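PDB 7BR2: lipolytic enzyme, G-D-S-L family from Bacteroides thetaiotaomicron, which metabolises the drug diltiazem in the gut as a serine esterase of the SGNH/GDSL hydrolase family. Local coordinates for residues A[57-62]-A[368-373]; A[66-71]-A[121-126]; A[135-140]-A[157-162]. All blocks are in the same frame, centred on the assembly; numbering follows the deposited sequence.

Contact 1: residues A[57-62]-A[368-373]; sequences GGIGGD and EYAWCQ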
loop_
_atom_site.group_PDB
_atom_site.type_symbol
_atom_site.label_atom_id
_atom_site.label_comp_id
_atom_site.label_asym_id
_atom_site.label_seq_id
_atom_site.Cartn_x
_atom_site.Cartn_y
_atom_site.Cartn_z
ATOM N N GLY A 57 -7.289 0.861 -9.124
ATOM C CA GLY A 57 -8.457 0.509 -9.914
ATOM C C GLY A 57 -9.622 0.157 -9.014
ATOM O O GLY A 57 -10.356 -0.806 -9.249
ATOM N N GLY A 58 -9.759 0.906 -7.927
ATOM C CA GLY A 58 -10.869 0.740 -7.011
ATOM C C GLY A 58 -11.955 1.750 -7.341
ATOM O O GLY A 58 -11.664 2.861 -7.779
ATOM N N ILE A 59 -13.208 1.334 -7.155
ATOM C CA ILE A 59 -14.363 2.222 -7.159
ATOM C C ILE A 59 -15.240 1.854 -5.968
ATOM O O ILE A 59 -15.620 0.690 -5.812
ATOM C CB ILE A 59 -15.161 2.121 -8.474
ATOM C CG1 ILE A 59 -14.302 2.566 -9.663
ATOM C CG2 ILE A 59 -16.431 2.937 -8.391
ATOM C CD1 ILE A 59 -15.072 2.744 -10.934
ATOM N N GLY A 60 -15.548 2.835 -5.125
ATOM C CA GLY A 60 -16.353 2.553 -3.946
ATOM C C GLY A 60 -17.715 1.981 -4.308
ATOM O O GLY A 60 -18.379 2.444 -5.240
ATOM N N GLY A 61 -18.143 0.980 -3.533
ATOM C CA GLY A 61 -19.422 0.339 -3.723
ATOM C C GLY A 61 -19.418 -0.866 -4.641
ATOM O O GLY A 61 -20.447 -1.544 -4.736
ATOM N N ASP A 62 -18.321 -1.140 -5.349
ATOM C CA ASP A 62 -18.328 -2.193 -6.364
ATOM C C ASP A 62 -18.484 -3.588 -5.770
ATOM O O ASP A 62 -17.928 -3.914 -4.720
ATOM C CB ASP A 62 -17.040 -2.173 -7.200
ATOM C CG ASP A 62 -17.087 -1.178 -8.362
ATOM O OD1 ASP A 62 -17.975 -0.291 -8.366
ATOM O OD2 ASP A 62 -16.263 -1.307 -9.298
ATOM N N GLU A 368 -12.728 9.342 -8.936
ATOM C CA GLU A 368 -14.050 9.971 -8.878
ATOM C C GLU A 368 -14.643 10.097 -10.280
ATOM O O GLU A 368 -15.841 9.838 -10.506
ATOM C CB GLU A 368 -13.951 11.346 -8.208
ATOM C CG GLU A 368 -13.480 11.324 -6.752
ATOM C CD GLU A 368 -14.571 10.891 -5.784
ATOM O OE1 GLU A 368 -15.759 11.018 -6.129
ATOM O OE2 GLU A 368 -14.253 10.397 -4.684
ATOM N N TYR A 369 -13.809 10.469 -11.247
ATOM C CA TYR A 369 -14.312 10.522 -12.615
ATOM C C TYR A 369 -14.772 9.140 -13.074
ATOM O O TYR A 369 -15.843 9.003 -13.681
ATOM C CB TYR A 369 -13.242 11.111 -13.539
ATOM C CG TYR A 369 -13.446 10.834 -15.011
ATOM C CD1 TYR A 369 -14.330 11.601 -15.779
ATOM C CD2 TYR A 369 -12.726 9.822 -15.649
ATOM C CE1 TYR A 369 -14.509 11.350 -17.141
ATOM C CE2 TYR A 369 -12.895 9.565 -17.000
ATOM C CZ TYR A 369 -13.788 10.331 -17.747
ATOM O OH TYR A 369 -13.937 10.068 -19.095
ATOM N N ALA A 370 -13.999 8.101 -12.745
ATOM C CA ALA A 370 -14.381 6.737 -13.112
ATOM C C ALA A 370 -15.711 6.335 -12.482
ATOM O O ALA A 370 -16.499 5.608 -13.101
ATOM C CB ALA A 370 -13.281 5.745 -12.720
ATOM N N TRP A 371 -15.962 6.742 -11.231
ATOM C CA TRP A 371 -17.287 6.473 -10.681
ATOM C C TRP A 371 -18.355 7.162 -11.520
ATOM O O TRP A 371 -19.390 6.566 -11.836
ATOM C CB TRP A 371 -17.437 6.910 -9.225
ATOM C CG TRP A 371 -18.834 6.537 -8.768
ATOM C CD1 TRP A 371 -19.224 5.350 -8.213
ATOM C CD2 TRP A 371 -20.038 7.316 -8.915
ATOM N NE1 TRP A 371 -20.571 5.355 -7.982
ATOM C CE2 TRP A 371 -21.098 6.543 -8.407
ATOM C CE3 TRP A 371 -20.317 8.591 -9.420
ATOM C CZ2 TRP A 371 -22.415 7.002 -8.388
ATOM C CZ3 TRP A 371 -21.631 9.043 -9.403
ATOM C CH2 TRP A 371 -22.659 8.250 -8.890
ATOM N N CYS A 372 -18.134 8.423 -11.892
ATOM C CA CYS A 372 -19.135 9.071 -12.737
ATOM C C CYS A 372 -19.402 8.240 -13.985
ATOM O O CYS A 372 -20.562 8.022 -14.372
ATOM C CB CYS A 372 -18.691 10.493 -13.103
ATOM S SG CYS A 372 -18.782 11.603 -11.674
ATOM N N GLN A 373 -18.346 7.667 -14.551
ATOM C CA GLN A 373 -18.511 6.984 -15.828
ATOM C C GLN A 373 -19.214 5.643 -15.664
ATOM O O GLN A 373 -20.178 5.356 -16.379
ATOM C CB GLN A 373 -17.157 6.811 -16.529
ATOM C CG GLN A 373 -16.646 8.104 -17.192
ATOM C CD GLN A 373 -17.579 8.649 -18.288
ATOM O OE1 GLN A 373 -18.527 7.985 -18.694
ATOM N NE2 GLN A 373 -17.288 9.858 -18.779
#

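Contact 2: residues A[66-71]-A[121-126]; sequences DMNKRL and EKRFKE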
loop_
_atom_site.group_PDB
_atom_site.type_symbol
_atom_site.label_atom_id
_atom_site.label_comp_id
_atom_site.label_asym_id
_atom_site.label_seq_id
_atom_site.Cartn_x
_atom_site.Cartn_y
_atom_site.Cartn_z
ATOM N N ASP A 66 -19.890 -5.094 -10.753
ATOM C CA ASP A 66 -19.452 -3.782 -11.244
ATOM C C ASP A 66 -18.029 -3.823 -11.798
ATOM O O ASP A 66 -17.730 -3.223 -12.846
ATOM C CB ASP A 66 -19.545 -2.759 -10.119
ATOM C CG ASP A 66 -20.904 -2.745 -9.461
ATOM O OD1 ASP A 66 -21.874 -2.351 -10.141
ATOM O OD2 ASP A 66 -21.005 -3.112 -8.266
ATOM N N MET A 67 -17.135 -4.494 -11.080
ATOM C CA MET A 67 -15.777 -4.702 -11.555
ATOM C C MET A 67 -15.767 -5.353 -12.936
ATOM O O MET A 67 -15.020 -4.928 -13.839
ATOM C CB MET A 67 -15.037 -5.539 -10.519
ATOM C CG MET A 67 -14.864 -4.803 -9.194
ATOM S SD MET A 67 -14.005 -5.824 -7.963
ATOM C CE MET A 67 -14.416 -5.024 -6.422
ATOM N N ASN A 68 -16.626 -6.365 -13.132
ATOM C CA ASN A 68 -16.725 -7.017 -14.431
ATOM C C ASN A 68 -17.231 -6.058 -15.502
ATOM O O ASN A 68 -16.741 -6.086 -16.637
ATOM C CB ASN A 68 -17.646 -8.238 -14.350
ATOM C CG ASN A 68 -17.783 -8.947 -15.689
ATOM O OD1 ASN A 68 -16.831 -9.558 -16.175
ATOM N ND2 ASN A 68 -18.951 -8.826 -16.315
ATOM N N LYS A 69 -18.262 -5.253 -15.183
ATOM C CA LYS A 69 -18.775 -4.268 -16.145
ATOM C C LYS A 69 -17.677 -3.341 -16.652
ATOM O O LYS A 69 -17.706 -2.915 -17.814
ATOM C CB LYS A 69 -19.862 -3.374 -15.532
ATOM C CG LYS A 69 -21.247 -3.908 -15.314
ATOM C CD LYS A 69 -22.134 -2.728 -14.847
ATOM C CE LYS A 69 -21.363 -1.841 -13.876
ATOM N NZ LYS A 69 -21.748 -0.403 -13.845
ATOM N N ARG A 70 -16.730 -2.969 -15.783
ATOM C CA ARG A 70 -15.767 -1.927 -16.149
ATOM C C ARG A 70 -14.383 -2.452 -16.532
ATOM O O ARG A 70 -13.472 -1.646 -16.732
ATOM C CB ARG A 70 -15.627 -0.901 -15.022
ATOM C CG ARG A 70 -15.041 -1.429 -13.737
ATOM C CD ARG A 70 -14.917 -0.285 -12.728
ATOM N NE ARG A 70 -14.775 -0.747 -11.345
ATOM C CZ ARG A 70 -13.616 -0.865 -10.707
ATOM N NH1 ARG A 70 -12.477 -0.554 -11.330
ATOM N NH2 ARG A 70 -13.595 -1.281 -9.443
ATOM N N LEU A 71 -14.196 -3.773 -16.623
ATOM C CA LEU A 71 -12.897 -4.301 -17.066
ATOM C C LEU A 71 -12.373 -3.654 -18.363
ATOM O O LEU A 71 -11.208 -3.243 -18.427
ATOM C CB LEU A 71 -12.976 -5.816 -17.252
ATOM C CG LEU A 71 -12.994 -6.674 -15.990
ATOM C CD1 LEU A 71 -13.021 -8.155 -16.365
ATOM C CD2 LEU A 71 -11.821 -6.339 -15.107
ATOM N N GLU A 121 -13.398 -14.158 -14.360
ATOM C CA GLU A 121 -12.417 -15.231 -14.480
ATOM C C GLU A 121 -12.235 -15.616 -15.931
ATOM O O GLU A 121 -11.106 -15.784 -16.415
ATOM C CB GLU A 121 -12.908 -16.435 -13.682
ATOM C CG GLU A 121 -11.933 -17.556 -13.469
ATOM C CD GLU A 121 -12.634 -18.797 -12.940
ATOM O OE1 GLU A 121 -13.879 -18.847 -12.991
ATOM O OE2 GLU A 121 -11.944 -19.715 -12.465
ATOM N N LYS A 122 -13.357 -15.779 -16.634
ATOM C CA LYS A 122 -13.309 -16.008 -18.067
ATOM C C LYS A 122 -12.536 -14.897 -18.770
ATOM O O LYS A 122 -11.705 -15.174 -19.644
ATOM C CB LYS A 122 -14.724 -16.131 -18.626
ATOM C CG LYS A 122 -14.727 -16.211 -20.134
ATOM C CD LYS A 122 -16.055 -16.693 -20.709
ATOM C CE LYS A 122 -15.842 -17.157 -22.164
ATOM N NZ LYS A 122 -15.232 -16.099 -23.034
ATOM N N ARG A 123 -12.780 -13.627 -18.395
ATOM C CA ARG A 123 -12.028 -12.551 -19.052
ATOM C C ARG A 123 -10.535 -12.660 -18.770
ATOM O O ARG A 123 -9.711 -12.466 -19.667
ATOM C CB ARG A 123 -12.528 -11.162 -18.637
ATOM C CG ARG A 123 -14.007 -10.923 -18.806
ATOM C CD ARG A 123 -14.417 -10.774 -20.287
ATOM N NE ARG A 123 -13.454 -10.072 -21.141
ATOM C CZ ARG A 123 -13.497 -8.762 -21.403
ATOM N NH1 ARG A 123 -12.595 -8.209 -22.210
ATOM N NH2 ARG A 123 -14.440 -8.000 -20.855
ATOM N N PHE A 124 -10.170 -12.964 -17.526
ATOM C CA PHE A 124 -8.764 -13.034 -17.150
ATOM C C PHE A 124 -8.050 -14.162 -17.882
ATOM O O PHE A 124 -6.886 -14.019 -18.273
ATOM C CB PHE A 124 -8.634 -13.189 -15.634
ATOM C CG PHE A 124 -9.226 -12.039 -14.847
ATOM C CD1 PHE A 124 -9.330 -10.767 -15.403
ATOM C CD2 PHE A 124 -9.715 -12.240 -13.566
ATOM C CE1 PHE A 124 -9.877 -9.712 -14.682
ATOM C CE2 PHE A 124 -10.268 -11.198 -12.835
ATOM C CZ PHE A 124 -10.347 -9.929 -13.389
ATOM N N LYS A 125 -8.733 -15.290 -18.086
ATOM C CA LYS A 125 -8.104 -16.412 -18.778
ATOM C C LYS A 125 -7.744 -16.065 -20.220
ATOM O O LYS A 125 -6.817 -16.648 -20.790
ATOM C CB LYS A 125 -9.033 -17.629 -18.720
ATOM C CG LYS A 125 -9.262 -18.061 -17.277
ATOM C CD LYS A 125 -9.616 -19.506 -17.089
ATOM C CE LYS A 125 -10.428 -20.106 -18.183
ATOM N NZ LYS A 125 -10.749 -21.487 -17.742
ATOM N N GLU A 126 -8.448 -15.107 -20.818
ATOM C CA GLU A 126 -8.199 -14.730 -22.199
ATOM C C GLU A 126 -7.073 -13.715 -22.376
ATOM O O GLU A 126 -6.670 -13.474 -23.519
ATOM C CB GLU A 126 -9.497 -14.199 -22.819
ATOM C CG GLU A 126 -10.538 -15.301 -23.043
ATOM C CD GLU A 126 -9.965 -16.438 -23.890
ATOM O OE1 GLU A 126 -9.212 -16.148 -24.850
ATOM O OE2 GLU A 126 -10.244 -17.620 -23.587
HETATM O O HOH W 1 -16.451 -8.788 -18.846
#

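Contact 3: residues A[135-140]-A[157-162]; sequences TGTSPY and ETIKRI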
loop_
_atom_site.group_PDB
_atom_site.type_symbol
_atom_site.label_atom_id
_atom_site.label_comp_id
_atom_site.label_asym_id
_atom_site.label_seq_id
_atom_site.Cartn_x
_atom_site.Cartn_y
_atom_site.Cartn_z
ATOM N N THR A 135 -6.076 -11.536 -4.738
ATOM C CA THR A 135 -5.690 -11.001 -3.432
ATOM C C THR A 135 -6.940 -10.967 -2.565
ATOM O O THR A 135 -7.839 -10.150 -2.795
ATOM C CB THR A 135 -5.055 -9.610 -3.523
ATOM O OG1 THR A 135 -6.066 -8.639 -3.825
ATOM C CG2 THR A 135 -4.029 -9.569 -4.595
ATOM N N GLY A 136 -6.989 -11.845 -1.561
ATOM C CA GLY A 136 -8.152 -11.945 -0.702
ATOM C C GLY A 136 -8.345 -10.670 0.080
ATOM O O GLY A 136 -7.395 -10.184 0.696
ATOM N N THR A 137 -9.543 -10.089 0.015
ATOM C CA THR A 137 -9.773 -8.785 0.630
ATOM C C THR A 137 -9.472 -8.793 2.129
ATOM O O THR A 137 -9.567 -9.821 2.812
ATOM C CB THR A 137 -11.218 -8.335 0.429
ATOM O OG1 THR A 137 -11.441 -7.136 1.177
ATOM C CG2 THR A 137 -12.193 -9.399 0.908
ATOM N N SER A 138 -9.104 -7.613 2.634
ATOM C CA SER A 138 -9.055 -7.370 4.061
ATOM C C SER A 138 -10.417 -7.690 4.690
ATOM O O SER A 138 -11.446 -7.658 4.015
ATOM C CB SER A 138 -8.646 -5.914 4.322
ATOM O OG SER A 138 -9.455 -5.008 3.594
ATOM N N PRO A 139 -10.456 -7.985 5.988
ATOM C CA PRO A 139 -11.665 -8.569 6.574
ATOM C C PRO A 139 -12.640 -7.543 7.138
ATOM O O PRO A 139 -12.303 -6.384 7.384
ATOM C CB PRO A 139 -11.094 -9.435 7.704
ATOM C CG PRO A 139 -9.919 -8.613 8.201
ATOM C CD PRO A 139 -9.356 -7.906 6.976
ATOM N N TYR A 140 -13.875 -8.002 7.334
ATOM C CA TYR A 140 -14.824 -7.299 8.191
ATOM C C TYR A 140 -14.551 -7.699 9.639
ATOM O O TYR A 140 -14.638 -8.883 9.988
ATOM C CB TYR A 140 -16.261 -7.630 7.800
ATOM C CG TYR A 140 -17.295 -6.956 8.675
ATOM C CD1 TYR A 140 -17.643 -5.626 8.480
ATOM C CD2 TYR A 140 -17.908 -7.645 9.713
ATOM C CE1 TYR A 140 -18.582 -5.003 9.288
ATOM C CE2 TYR A 140 -18.856 -7.025 10.531
ATOM C CZ TYR A 140 -19.185 -5.708 10.314
ATOM O OH TYR A 140 -20.126 -5.096 11.121
ATOM N N GLU A 157 -17.411 -14.540 7.412
ATOM C CA GLU A 157 -17.379 -15.934 6.969
ATOM C C GLU A 157 -17.801 -16.061 5.508
ATOM O O GLU A 157 -17.216 -16.846 4.751
ATOM C CB GLU A 157 -18.263 -16.796 7.873
ATOM C CG GLU A 157 -17.947 -16.642 9.370
ATOM C CD GLU A 157 -16.462 -16.794 9.710
ATOM O OE1 GLU A 157 -15.815 -17.724 9.187
ATOM O OE2 GLU A 157 -15.942 -15.972 10.502
ATOM N N THR A 158 -18.814 -15.296 5.090
ATOM C CA THR A 158 -19.142 -15.232 3.669
ATOM C C THR A 158 -17.976 -14.644 2.874
ATOM O O THR A 158 -17.641 -15.132 1.780
ATOM C CB THR A 158 -20.415 -14.409 3.470
ATOM O OG1 THR A 158 -21.500 -15.029 4.170
ATOM C CG2 THR A 158 -20.785 -14.280 1.989
ATOM N N ILE A 159 -17.327 -13.610 3.427
ATOM C CA ILE A 159 -16.142 -13.061 2.772
ATOM C C ILE A 159 -15.080 -14.143 2.587
ATOM O O ILE A 159 -14.535 -14.326 1.489
ATOM C CB ILE A 159 -15.598 -11.861 3.566
ATOM C CG1 ILE A 159 -16.564 -10.678 3.474
ATOM C CG2 ILE A 159 -14.241 -11.454 3.061
ATOM C CD1 ILE A 159 -16.165 -9.512 4.340
ATOM N N LYS A 160 -14.795 -14.901 3.648
ATOM C CA LYS A 160 -13.790 -15.956 3.571
ATOM C C LYS A 160 -14.175 -17.033 2.564
ATOM O O LYS A 160 -13.299 -17.610 1.910
ATOM C CB LYS A 160 -13.554 -16.571 4.956
ATOM C CG LYS A 160 -12.643 -15.737 5.850
ATOM C CD LYS A 160 -12.811 -16.068 7.319
ATOM C CE LYS A 160 -12.318 -17.470 7.639
ATOM N NZ LYS A 160 -12.260 -17.706 9.120
ATOM N N ARG A 161 -15.468 -17.337 2.436
ATOM C CA ARG A 161 -15.902 -18.281 1.403
ATOM C C ARG A 161 -15.571 -17.761 0.010
ATOM O O ARG A 161 -15.096 -18.514 -0.856
ATOM C CB ARG A 161 -17.402 -18.543 1.518
ATOM C CG ARG A 161 -17.796 -19.486 2.622
ATOM C CD ARG A 161 -19.289 -19.764 2.559
ATOM N NE ARG A 161 -19.620 -20.762 1.543
ATOM C CZ ARG A 161 -20.858 -21.006 1.122
ATOM N NH1 ARG A 161 -21.875 -20.311 1.627
ATOM N NH2 ARG A 161 -21.081 -21.942 0.206
ATOM N N ILE A 162 -15.854 -16.477 -0.236
ATOM C CA ILE A 162 -15.496 -15.888 -1.527
ATOM C C ILE A 162 -13.982 -15.977 -1.748
ATOM O O ILE A 162 -13.507 -16.322 -2.841
ATOM C CB ILE A 162 -16.014 -14.436 -1.618
ATOM C CG1 ILE A 162 -17.542 -14.402 -1.493
ATOM C CG2 ILE A 162 -15.583 -13.799 -2.934
ATOM C CD1 ILE A 162 -18.127 -13.018 -1.370
#

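Contact 1: residues A[57-62]-A[368-373]
Ile59 meets Ala370 and Trp371 with the two arms of its branched side chain, a worked example of how one beta-branched residue can lay a loop against a helix: between segments 57-62 and 368-373 the contact is one of van der Waals packing. Segment 57-62 starts at the end of strand 53-58. Before the helix is met, Gly57 and Gly58 fix the backbone: Gly57 pairs with Phe24 and Gly26 of the adjoining strand, and the carbonyl of Gly58 takes a hydrogen bond from Arg367, one helical turn ahead of Trp371. Ile59 comes next and directs its CB toward the helix. Its longer arm lies anti to the carbonyl carbon (chi1 -63°), and chi2 is extended, which carries Ile59 CD1 out to 3.9 Å from both the methyl CB and the carbonyl O of Ala370. The shorter arm, CG2, approaches the indole at its edge, with Ile59 CG2 3.7 Å from Trp371 CD1. Ile59 and Trp371 cross at about a right angle; with CG2 near the ring plane, the methyl meets the rim beside CD1. Trp371 also makes an edge-to-face contact with Trp403. Farther along, Gly60 brings only its carbonyl near the indole, Gly60 O lying 4.2 Å from Trp371 CD1, while its amide is bonded to Asp31. Gly61 and Asp62 complete a type II beta turn, closed by Asp62 N to Ile59 O at 3.3 Å; the positive phi of Gly61 (91°) suits the third position of that turn. Gly60 also touches the probable Ser-His-Asp triad. The Gly-Asp pair after the second strand marks this loop as block II of the SGNH hydrolases, in which Gly61 is probably the oxyanion-hole glycine, as in relatives.

Contact 2: residues A[66-71]-A[121-126]
Arg123 and Phe124, neighbours on helix 102-125, clasp Leu71 between them. Arg123 comes first, and its aliphatic root does the packing: Leu71 CD1 lies 3.8 Å from Arg123 CB and equally far from CG, the two side chains sliding past each other in opposite directions. Bends at chi2 (-72°) and chi3 then fold the arginine back, away from an extended course. Its guanidinium forms a salt bridge through NH1 with Asp72, the residue after Leu71, while NH2 gives a hydrogen bond to a water at 2.9 Å, lying at the edge of the group and in its plane. That water donates in turn to Asn68 OD1, 2.8 Å away. The amide of Asn68 stands almost perpendicular to the guanidinium, at 89°, and the water bridges the two. Phe124 follows, its side chain crossing that of Leu71 at about a right angle; Phe124 CE1 is 3.9 Å from Leu71 CD1 and the same distance from CD2, so both leucine methyls converge on one ring carbon.

The short helical segments approach to 11.1 Å at 36°, a wide spacing between axes. Met120 of helix 102-125 adds to the packing on Leu71 and Asn68. On the sheet side, Leu71 rests on Leu25 of strand 21-26, and Phe124 on Leu83 and Val85 of strand 82-85.

Contact 3: residues A[135-140]-A[157-162]
Methyl meets methyl where Thr137 touches Ile159: Thr137 CG2 lies 3.6 Å from Ile159 CG2, the two side chains being roughly perpendicular. The isoleucine spans the bend of the loop. Its CB is directed toward the loop, CG1 runs beside the backbone N (chi1 -69°) and CG2 lies trans to that nitrogen, so that CG2 and CD1 reach different residues. The threonine is turned so that its two groups serve different ends. OG1 stands opposite the backbone N (chi1 173°), which puts the methyl in the crowded position between N and the carbonyl carbon, facing the helix, and lets the hydroxyl donate to the carbonyl of Ser138. That bond, Thr137 OG1 to Ser138 O at 2.9 Å, arrives in the carbonyl plane on a lone pair, with a C=O...donor angle of 123°. The hydroxyl is thus satisfied by the loop itself in a buried setting. A serine in place of Thr137 would lack the methyl, which would probably leave Ile159 CG2 without its partner and open a gap between loop and helix. The other branch touches the root of Tyr140, where Ile159 CD1 lies 3.9 Å from Tyr140 CB. Beyond CB the tyrosine leads away from residues 157-162; its side chain touches Lys155 at the start of the helix, and its hydroxyl is hydrogen-bonded to the backbone N of Phe152, while its own backbone N is bonded to Asn156.

The contact belongs to a beta-alpha-beta unit: loop 137-140 leaves strand 131-136, helix 155-173 packs back against it, and strand 176-179 follows, pairing with Gly136 through Thr178. Ile163 of the same helix also touches Thr137, and Asn181 of helix 181-194 reaches Ile159 and Pro139.

How the contacts relate
All three contacts belong to the neighbourhood of one parallel sheet, with contact 1 at edge strand 53-58 and contact 3 at strand 131-136. Contacts 1 and 2, with centres about 16 Å apart, are directly joined: Arg70 NE of 66-71 forms a salt bridge to Asp62 OD2 at 2.6 Å, and Arg70 NH1 probably bonds to Gly57 O. Contact 3 touches neither; its nearest atoms stay about 9 Å from contact 1 and 8 Å from contact 2. Strand 131-136 nevertheless follows helix 102-125 in the chain. Contacts 1 and 3 both approach the probable triad Ser28, His207 and Asp204, through Gly60 and, without touching, Tyr140.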